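Local atomic coordinates of protease Do-like 1, chloroplastic (Arabidopsis thaliana, PDB entry 3QO6), a protein that acts as a serine protease of the chloroplast thylakoid, required at high temperature, that may take part in degrading damaged proteins. Residues 57-65 / 111-119. Residues are numbered along the deposited sequence; the frame is centred on the assembly and turned at random.
Sequences GFVWDKQGH and KNKLRPIPV
Val59 and Pro116 mark the closest passage of the two backbones, their CA atoms 4.7 Å apart, and the one backbone hydrogen bond between the segments follows directly, Ile117 N giving its hydrogen to Val59 O over 3.1 Å. The same carbonyl oxygen also takes a weaker CA-H...O contact from Pro116. Val59 divides its methyls: CG1, anti to the backbone N (chi1 154°), lies against Arg115 O and Pro116, while CG2 reaches back to Leu114 CD2 at 3.5 Å, the two side chains crossing at about a right angle. The other methyl of Leu114, CD1, packs against the backbone of the turn, 3.7 Å from Gly64 N. Pro116 CB rests on the Trp60 carbonyl, 3.3 Å from its O. Further along, Ile117 approaches both aromatic rings obliquely, CG1 3.3 Å from Phe58 CD2 and CD1 4.0 Å from Trp60 CE3; Val119 CG2 meets the far end of the indole at CH2. At the exposed end Lys62, bent at chi2 (-70°), brings NZ to two carbonyls, Leu114 O at 2.9 Å and Lys111 O, fastening the loop through its backbone. Within 57-65 the Asp61 carboxylate takes two hydrogen bonds from His65, OD1 (syn lone pair, in the imidazole plane) from ND1 and OD2 from the backbone N, bracing the turn between strands 47-61 and 65-69, which form a beta hairpin. The loop 111-119 thus packs along the end of strand 47-61 in the first barrel of the trypsin-like protease domain; Trp60 and Val119 also touch helix 214-227, and Phe58 continues to Leu191 and Ile194 of strand 191-198 in the second sheet.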
loop_
_atom_site.group_PDB
_atom_site.type_symbol
_atom_site.label_atom_id
_atom_site.label_comp_id
_atom_site.label_asym_id
_atom_site.label_seq_id
_atom_site.Cartn_x
_atom_site.Cartn_y
_atom_site.Cartn_z
ATOM N N GLY B 57 -21.556 -15.613 -23.461
ATOM C CA GLY B 57 -22.990 -15.719 -23.628
ATOM C C GLY B 57 -23.256 -16.994 -24.397
ATOM O O GLY B 57 -22.330 -17.720 -24.784
ATOM N N PHE B 58 -24.525 -17.286 -24.617
ATOM C CA PHE B 58 -24.892 -18.473 -25.356
ATOM C C PHE B 58 -26.015 -18.107 -26.309
ATOM O O PHE B 58 -26.658 -17.086 -26.146
ATOM C CB PHE B 58 -25.318 -19.592 -24.394
ATOM C CG PHE B 58 -26.180 -19.125 -23.261
ATOM C CD1 PHE B 58 -25.624 -18.455 -22.178
ATOM C CD2 PHE B 58 -27.568 -19.339 -23.284
ATOM C CE1 PHE B 58 -26.441 -18.000 -21.131
ATOM C CE2 PHE B 58 -28.394 -18.891 -22.242
ATOM C CZ PHE B 58 -27.839 -18.224 -21.173
ATOM N N VAL B 59 -26.224 -18.934 -27.320
ATOM C CA VAL B 59 -27.272 -18.702 -28.304
ATOM C C VAL B 59 -28.597 -19.143 -27.721
ATOM O O VAL B 59 -28.743 -20.291 -27.261
ATOM C CB VAL B 59 -26.999 -19.514 -29.574
ATOM C CG1 VAL B 59 -28.275 -19.803 -30.304
ATOM C CG2 VAL B 59 -26.060 -18.756 -30.462
ATOM N N TRP B 60 -29.573 -18.247 -27.752
ATOM C CA TRP B 60 -30.860 -18.598 -27.207
ATOM C C TRP B 60 -31.834 -19.192 -28.197
ATOM O O TRP B 60 -32.627 -20.055 -27.835
ATOM C CB TRP B 60 -31.493 -17.395 -26.556
ATOM C CG TRP B 60 -32.744 -17.746 -25.888
ATOM C CD1 TRP B 60 -33.997 -17.508 -26.342
ATOM C CD2 TRP B 60 -32.888 -18.388 -24.608
ATOM N NE1 TRP B 60 -34.924 -17.951 -25.427
ATOM C CE2 TRP B 60 -34.274 -18.498 -24.352
ATOM C CE3 TRP B 60 -31.982 -18.878 -23.646
ATOM C CZ2 TRP B 60 -34.783 -19.079 -23.169
ATOM C CZ3 TRP B 60 -32.493 -19.455 -22.468
ATOM C CH2 TRP B 60 -33.881 -19.549 -22.245
ATOM N N ASP B 61 -31.768 -18.744 -29.444
ATOM C CA ASP B 61 -32.684 -19.222 -30.494
ATOM C C ASP B 61 -32.184 -19.003 -31.914
ATOM O O ASP B 61 -31.234 -18.240 -32.164
ATOM C CB ASP B 61 -34.052 -18.537 -30.371
ATOM C CG ASP B 61 -33.956 -17.009 -30.430
ATOM O OD1 ASP B 61 -34.762 -16.334 -29.717
ATOM O OD2 ASP B 61 -33.087 -16.485 -31.189
ATOM N N LYS B 62 -32.866 -19.644 -32.856
ATOM C CA LYS B 62 -32.483 -19.524 -34.257
ATOM C C LYS B 62 -32.548 -18.098 -34.817
ATOM O O LYS B 62 -31.932 -17.818 -35.854
ATOM C CB LYS B 62 -33.330 -20.468 -35.097
ATOM C CG LYS B 62 -33.010 -21.942 -34.877
ATOM C CD LYS B 62 -31.640 -22.294 -35.461
ATOM C CE LYS B 62 -31.395 -23.811 -35.457
ATOM N NZ LYS B 62 -30.075 -24.152 -36.046
ATOM N N GLN B 63 -33.274 -17.199 -34.144
ATOM C CA GLN B 63 -33.361 -15.817 -34.616
ATOM C C GLN B 63 -32.202 -14.941 -34.177
ATOM O O GLN B 63 -32.344 -13.718 -34.139
ATOM C CB GLN B 63 -34.649 -15.134 -34.164
ATOM C CG GLN B 63 -35.890 -15.823 -34.624
ATOM C CD GLN B 63 -36.338 -16.890 -33.654
ATOM O OE1 GLN B 63 -36.889 -16.585 -32.589
ATOM N NE2 GLN B 63 -36.099 -18.145 -34.007
ATOM N N GLY B 64 -31.070 -15.552 -33.822
ATOM C CA GLY B 64 -29.898 -14.775 -33.423
ATOM C C GLY B 64 -29.896 -14.075 -32.067
ATOM O O GLY B 64 -29.132 -13.129 -31.842
ATOM N N HIS B 65 -30.755 -14.524 -31.157
ATOM C CA HIS B 65 -30.786 -13.930 -29.829
ATOM C C HIS B 65 -29.691 -14.541 -28.958
ATOM O O HIS B 65 -29.516 -15.760 -28.912
ATOM C CB HIS B 65 -32.153 -14.128 -29.202
ATOM C CG HIS B 65 -33.186 -13.204 -29.749
ATOM N ND1 HIS B 65 -34.464 -13.616 -30.065
ATOM C CD2 HIS B 65 -33.131 -11.883 -30.043
ATOM C CE1 HIS B 65 -35.152 -12.587 -30.529
ATOM N NE2 HIS B 65 -34.367 -11.523 -30.526
ATOM N N LYS B 111 -28.699 -18.839 -39.705
ATOM C CA LYS B 111 -29.310 -19.857 -38.845
ATOM C C LYS B 111 -28.545 -21.177 -38.716
ATOM O O LYS B 111 -28.750 -21.923 -37.755
ATOM C CB LYS B 111 -30.740 -20.151 -39.321
ATOM C CG LYS B 111 -31.599 -18.900 -39.529
ATOM C CD LYS B 111 -32.973 -19.235 -40.109
ATOM C CE LYS B 111 -33.535 -18.069 -40.950
ATOM N NZ LYS B 111 -32.732 -17.766 -42.192
ATOM N N ASN B 112 -27.668 -21.468 -39.669
ATOM C CA ASN B 112 -26.902 -22.716 -39.645
ATOM C C ASN B 112 -25.763 -22.697 -38.627
ATOM O O ASN B 112 -25.348 -23.752 -38.143
ATOM C CB ASN B 112 -26.319 -23.038 -41.041
ATOM C CG ASN B 112 -25.017 -22.274 -41.340
ATOM O OD1 ASN B 112 -25.024 -21.057 -41.542
ATOM N ND2 ASN B 112 -23.893 -22.999 -41.362
ATOM N N LYS B 113 -25.257 -21.505 -38.328
ATOM C CA LYS B 113 -24.169 -21.342 -37.382
ATOM C C LYS B 113 -24.695 -20.945 -36.005
ATOM O O LYS B 113 -24.004 -20.290 -35.232
ATOM C CB LYS B 113 -23.206 -20.289 -37.916
ATOM C CG LYS B 113 -22.437 -20.751 -39.139
ATOM C CD LYS B 113 -21.659 -19.616 -39.784
ATOM C CE LYS B 113 -20.967 -18.724 -38.756
ATOM N NZ LYS B 113 -20.051 -17.726 -39.385
ATOM N N LEU B 114 -25.921 -21.365 -35.707
ATOM C CA LEU B 114 -26.575 -21.059 -34.444
ATOM C C LEU B 114 -27.241 -22.254 -33.759
ATOM O O LEU B 114 -28.274 -22.764 -34.217
ATOM C CB LEU B 114 -27.643 -19.968 -34.636
ATOM C CG LEU B 114 -27.194 -18.543 -34.968
ATOM C CD1 LEU B 114 -28.404 -17.658 -35.188
ATOM C CD2 LEU B 114 -26.353 -17.980 -33.834
ATOM N N ARG B 115 -26.649 -22.686 -32.645
ATOM C CA ARG B 115 -27.206 -23.787 -31.872
ATOM C C ARG B 115 -27.778 -23.192 -30.601
ATOM O O ARG B 115 -27.058 -22.601 -29.812
ATOM C CB ARG B 115 -26.119 -24.808 -31.515
ATOM C CG ARG B 115 -26.605 -26.000 -30.669
ATOM C CD ARG B 115 -25.470 -26.999 -30.353
ATOM N NE ARG B 115 -25.927 -28.187 -29.626
ATOM C CZ ARG B 115 -26.107 -28.243 -28.305
ATOM N NH1 ARG B 115 -25.863 -27.179 -27.555
ATOM N NH2 ARG B 115 -26.546 -29.359 -27.726
ATOM N N PRO B 116 -29.098 -23.275 -30.415
ATOM C CA PRO B 116 -29.602 -22.699 -29.162
ATOM C C PRO B 116 -29.414 -23.769 -28.062
ATOM O O PRO B 116 -29.776 -24.932 -28.280
ATOM C CB PRO B 116 -31.074 -22.392 -29.493
ATOM C CG PRO B 116 -31.426 -23.452 -30.489
ATOM C CD PRO B 116 -30.194 -23.541 -31.369
ATOM N N ILE B 117 -28.832 -23.405 -26.910
ATOM C CA ILE B 117 -28.618 -24.408 -25.864
ATOM C C ILE B 117 -29.935 -24.968 -25.428
ATOM O O ILE B 117 -30.930 -24.270 -25.393
ATOM C CB ILE B 117 -27.934 -23.886 -24.560
ATOM C CG1 ILE B 117 -28.196 -22.408 -24.404
ATOM C CG2 ILE B 117 -26.461 -24.226 -24.540
ATOM C CD1 ILE B 117 -29.656 -22.070 -24.365
ATOM N N PRO B 118 -29.953 -26.256 -25.109
ATOM C CA PRO B 118 -31.164 -26.913 -24.660
ATOM C C PRO B 118 -31.480 -26.310 -23.309
ATOM O O PRO B 118 -30.633 -26.274 -22.439
ATOM C CB PRO B 118 -30.738 -28.369 -24.560
ATOM C CG PRO B 118 -29.653 -28.491 -25.576
ATOM C CD PRO B 118 -28.882 -27.229 -25.378
ATOM N N VAL B 119 -32.694 -25.823 -23.122
ATOM C CA VAL B 119 -33.067 -25.206 -21.863
ATOM C C VAL B 119 -33.503 -26.222 -20.825
ATOM O O VAL B 119 -34.406 -26.983 -21.068
ATOM C CB VAL B 119 -34.207 -24.226 -22.093
ATOM C CG1 VAL B 119 -34.800 -23.793 -20.744
ATOM C CG2 VAL B 119 -33.697 -23.031 -22.908
#